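Local coordinates for hypothetical protein aq_1665 (Aquifex aeolicus, PDB 1XM7) that is of uncharacterised function but belongs to the calcineurin-like phosphoesterases and is probably a hydrolase, at residues K117-E122 with G146-N151. Residues are numbered along the deposited sequence; the frame is centred on the assembly and turned at random.
Sequences KDPITE and GHVHWN
The imidazole of H147 receives the carboxylate of D118 at its edge, in the ring plane, with D118 OD2 standing 3.7 Å from both H147 ND1 and H147 CE1. The two flat groups are nearly perpendicular, 85° apart, and no hydrogen bond joins them, though a carboxylate this close could still favour a protonated ring. H113 and Y114 also meet the H147 ring. On H149, the carbonyl oxygen H147 O sits over the centre of one face, 3.9 Å above its plane. The polar edge of that ring is engaged separately, H149 ND1 being hydrogen-bonded to N170.

The pairing illustrates how a loop can present a compact surface by bonding to itself. D118 extends CG anti to its backbone N (chi1 -168°), and D118 OD1 uses its anti lone pair to accept from the backbone N-H of I120, with I120 N 2.8 Å away, closing an Asx turn; T121 N adds a weaker bond to the same oxygen. P119 and I120 are thereby set against V148. The proline meets the valine tip to tip, P119 CG lying 3.8 Å from V148 CG1, and the other methyl, V148 CG2, rests beside the D118 carboxylate. Farther out, I120 and N151 slide past each other, bringing I120 CD1 to 3.9 Å from N151 CB.

Behind V148, V148 N bonds to G146 O at 2.7 Å, and H147 takes a positive phi (66°), a tight bend consistent with a classic gamma turn. This bend follows strand 142-145 and carries the GHVH sequence, the GHxH signature of calcineurin-like phosphoesterases, whose histidines in relatives commonly contribute to a dinuclear metal site.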
ATOM      1  N   LYS A 117      -3.627   0.747 -14.607  1.00 35.35           N
ATOM      2  CA  LYS A 117      -4.389   1.835 -15.203  1.00 37.55           C
ATOM      3  C   LYS A 117      -5.303   2.444 -14.158  1.00 38.23           C
ATOM      4  O   LYS A 117      -6.025   1.719 -13.485  1.00 37.92           O
ATOM      5  CB  LYS A 117      -5.230   1.303 -16.354  1.00 39.16           C
ATOM      6  CG  LYS A 117      -5.881   2.388 -17.178  1.00 43.46           C
ATOM      7  CD  LYS A 117      -6.709   1.795 -18.315  1.00 46.24           C
ATOM      8  CE  LYS A 117      -6.516   2.600 -19.598  1.00 47.68           C
ATOM      9  NZ  LYS A 117      -5.063   2.681 -20.003  1.00 48.00           N
ATOM     10  N   ASP A 118      -5.266   3.767 -14.012  1.00 40.42           N
ATOM     11  CA  ASP A 118      -6.125   4.444 -13.043  1.00 42.85           C
ATOM     12  C   ASP A 118      -7.533   4.565 -13.644  1.00 43.91           C
ATOM     13  O   ASP A 118      -7.759   5.270 -14.641  1.00 42.70           O
ATOM     14  CB  ASP A 118      -5.573   5.826 -12.697  1.00 45.46           C
ATOM     15  CG  ASP A 118      -6.257   6.440 -11.485  1.00 47.64           C
ATOM     16  OD1 ASP A 118      -7.507   6.462 -11.439  1.00 50.69           O
ATOM     17  OD2 ASP A 118      -5.543   6.906 -10.576  1.00 49.04           O
ATOM     18  N   PRO A 119      -8.505   3.884 -13.021  1.00 45.55           N
ATOM     19  CA  PRO A 119      -9.899   3.868 -13.458  1.00 46.83           C
ATOM     20  C   PRO A 119     -10.559   5.220 -13.440  1.00 48.07           C
ATOM     21  O   PRO A 119     -11.705   5.347 -13.854  1.00 49.54           O
ATOM     22  CB  PRO A 119     -10.549   2.898 -12.480  1.00 46.96           C
ATOM     23  CG  PRO A 119      -9.826   3.200 -11.220  1.00 46.15           C
ATOM     24  CD  PRO A 119      -8.382   3.275 -11.683  1.00 46.34           C
ATOM     25  N   ILE A 120      -9.847   6.231 -12.961  1.00 49.08           N
ATOM     26  CA  ILE A 120     -10.420   7.569 -12.890  1.00 50.46           C
ATOM     27  C   ILE A 120      -9.541   8.561 -13.623  1.00 51.11           C
ATOM     28  O   ILE A 120      -9.848   8.974 -14.740  1.00 53.51           O
ATOM     29  CB  ILE A 120     -10.581   8.028 -11.419  1.00 50.88           C
ATOM     30  CG1 ILE A 120     -11.461   7.032 -10.653  1.00 51.02           C
ATOM     31  CG2 ILE A 120     -11.194   9.418 -11.373  1.00 49.47           C
ATOM     32  CD1 ILE A 120     -11.216   7.015  -9.124  1.00 54.19           C
ATOM     33  N   THR A 121      -8.438   8.934 -12.990  1.00 51.10           N
ATOM     34  CA  THR A 121      -7.515   9.877 -13.584  1.00 51.00           C
ATOM     35  C   THR A 121      -6.101   9.336 -13.628  1.00 51.20           C
ATOM     36  O   THR A 121      -5.500   9.052 -12.590  1.00 52.27           O
ATOM     37  CB  THR A 121      -7.516  11.191 -12.812  1.00 50.97           C
ATOM     38  OG1 THR A 121      -8.747  11.880 -13.067  1.00 50.38           O
ATOM     39  CG2 THR A 121      -6.331  12.062 -13.231  1.00 51.38           C
ATOM     40  N   GLU A 122      -5.575   9.203 -14.840  1.00 50.10           N
ATOM     41  CA  GLU A 122      -4.224   8.704 -15.030  1.00 48.75           C
ATOM     42  C   GLU A 122      -3.219   9.831 -14.911  1.00 46.60           C
ATOM     43  O   GLU A 122      -2.781  10.403 -15.904  1.00 47.31           O
ATOM     44  CB  GLU A 122      -4.118   8.013 -16.384  1.00 49.51           C
ATOM     45  CG  GLU A 122      -4.537   6.558 -16.301  1.00 52.84           C
ATOM     46  CD  GLU A 122      -5.003   5.998 -17.617  1.00 53.94           C
ATOM     47  OE1 GLU A 122      -6.208   6.145 -17.925  1.00 54.71           O
ATOM     48  OE2 GLU A 122      -4.159   5.421 -18.342  1.00 56.12           O
ATOM     49  N   GLY A 146      -1.602   0.375  -4.823  1.00 26.43           N
ATOM     50  CA  GLY A 146      -2.386   1.332  -4.067  1.00 29.01           C
ATOM     51  C   GLY A 146      -2.710   2.495  -4.992  1.00 30.59           C
ATOM     52  O   GLY A 146      -3.254   2.309  -6.086  1.00 32.31           O
ATOM     53  N   HIS A 147      -2.394   3.702  -4.545  1.00 30.88           N
ATOM     54  CA  HIS A 147      -2.593   4.897  -5.345  1.00 31.12           C
ATOM     55  C   HIS A 147      -4.025   5.328  -5.694  1.00 32.46           C
ATOM     56  O   HIS A 147      -4.337   6.512  -5.596  1.00 33.09           O
ATOM     57  CB  HIS A 147      -1.765   4.771  -6.627  1.00 29.49           C
ATOM     58  CG  HIS A 147      -1.707   6.031  -7.431  1.00 30.86           C
ATOM     59  ND1 HIS A 147      -2.598   6.310  -8.444  1.00 29.23           N
ATOM     60  CD2 HIS A 147      -0.877   7.099  -7.351  1.00 29.43           C
ATOM     61  CE1 HIS A 147      -2.320   7.495  -8.956  1.00 30.19           C
ATOM     62  NE2 HIS A 147      -1.279   7.995  -8.310  1.00 32.26           N
ATOM     63  N   VAL A 148      -4.891   4.403  -6.109  1.00 33.53           N
ATOM     64  CA  VAL A 148      -6.267   4.783  -6.467  1.00 34.32           C
ATOM     65  C   VAL A 148      -7.206   4.860  -5.263  1.00 35.42           C
ATOM     66  O   VAL A 148      -7.524   3.846  -4.641  1.00 36.19           O
ATOM     67  CB  VAL A 148      -6.881   3.811  -7.490  1.00 32.99           C
ATOM     68  CG1 VAL A 148      -8.214   4.365  -7.979  1.00 33.46           C
ATOM     69  CG2 VAL A 148      -5.919   3.607  -8.656  1.00 32.58           C
ATOM     70  N   HIS A 149      -7.663   6.068  -4.951  1.00 36.45           N
ATOM     71  CA  HIS A 149      -8.540   6.279  -3.807  1.00 36.72           C
ATOM     72  C   HIS A 149      -9.977   5.862  -4.019  1.00 37.93           C
ATOM     73  O   HIS A 149     -10.414   5.574  -5.129  1.00 36.91           O
ATOM     74  CB  HIS A 149      -8.518   7.746  -3.375  1.00 33.73           C
ATOM     75  CG  HIS A 149      -7.148   8.260  -3.061  1.00 34.07           C
ATOM     76  ND1 HIS A 149      -6.247   7.557  -2.290  1.00 33.31           N
ATOM     77  CD2 HIS A 149      -6.521   9.406  -3.419  1.00 33.19           C
ATOM     78  CE1 HIS A 149      -5.125   8.245  -2.190  1.00 33.10           C
ATOM     79  NE2 HIS A 149      -5.265   9.371  -2.866  1.00 31.80           N
ATOM     80  N   TRP A 150     -10.706   5.843  -2.916  1.00 41.27           N
ATOM     81  CA  TRP A 150     -12.100   5.476  -2.929  1.00 44.34           C
ATOM     82  C   TRP A 150     -12.894   6.484  -3.746  1.00 46.40           C
ATOM     83  O   TRP A 150     -12.603   7.678  -3.732  1.00 46.01           O
ATOM     84  CB  TRP A 150     -12.638   5.448  -1.495  1.00 45.43           C
ATOM     85  CG  TRP A 150     -14.101   5.125  -1.414  1.00 48.04           C
ATOM     86  CD1 TRP A 150     -14.667   3.882  -1.274  1.00 48.86           C
ATOM     87  CD2 TRP A 150     -15.190   6.046  -1.576  1.00 49.30           C
ATOM     88  NE1 TRP A 150     -16.040   3.977  -1.348  1.00 49.80           N
ATOM     89  CE2 TRP A 150     -16.386   5.292  -1.535  1.00 49.85           C
ATOM     90  CE3 TRP A 150     -15.271   7.435  -1.765  1.00 50.49           C
ATOM     91  CZ2 TRP A 150     -17.650   5.884  -1.674  1.00 49.59           C
ATOM     92  CZ3 TRP A 150     -16.527   8.020  -1.906  1.00 50.66           C
ATOM     93  CH2 TRP A 150     -17.699   7.245  -1.861  1.00 50.03           C
ATOM     94  N   ASN A 151     -13.888   5.987  -4.472  1.00 49.11           N
ATOM     95  CA  ASN A 151     -14.780   6.825  -5.261  1.00 51.34           C
ATOM     96  C   ASN A 151     -16.127   6.152  -5.100  1.00 54.32           C
ATOM     97  O   ASN A 151     -16.195   4.973  -4.750  1.00 52.97           O
ATOM     98  CB  ASN A 151     -14.351   6.882  -6.733  1.00 49.32           C
ATOM     99  CG  ASN A 151     -14.290   5.519  -7.383  1.00 48.52           C
ATOM    100  OD1 ASN A 151     -13.298   5.164  -8.026  1.00 45.42           O
ATOM    101  ND2 ASN A 151     -15.356   4.745  -7.228  1.00 47.85           N
TER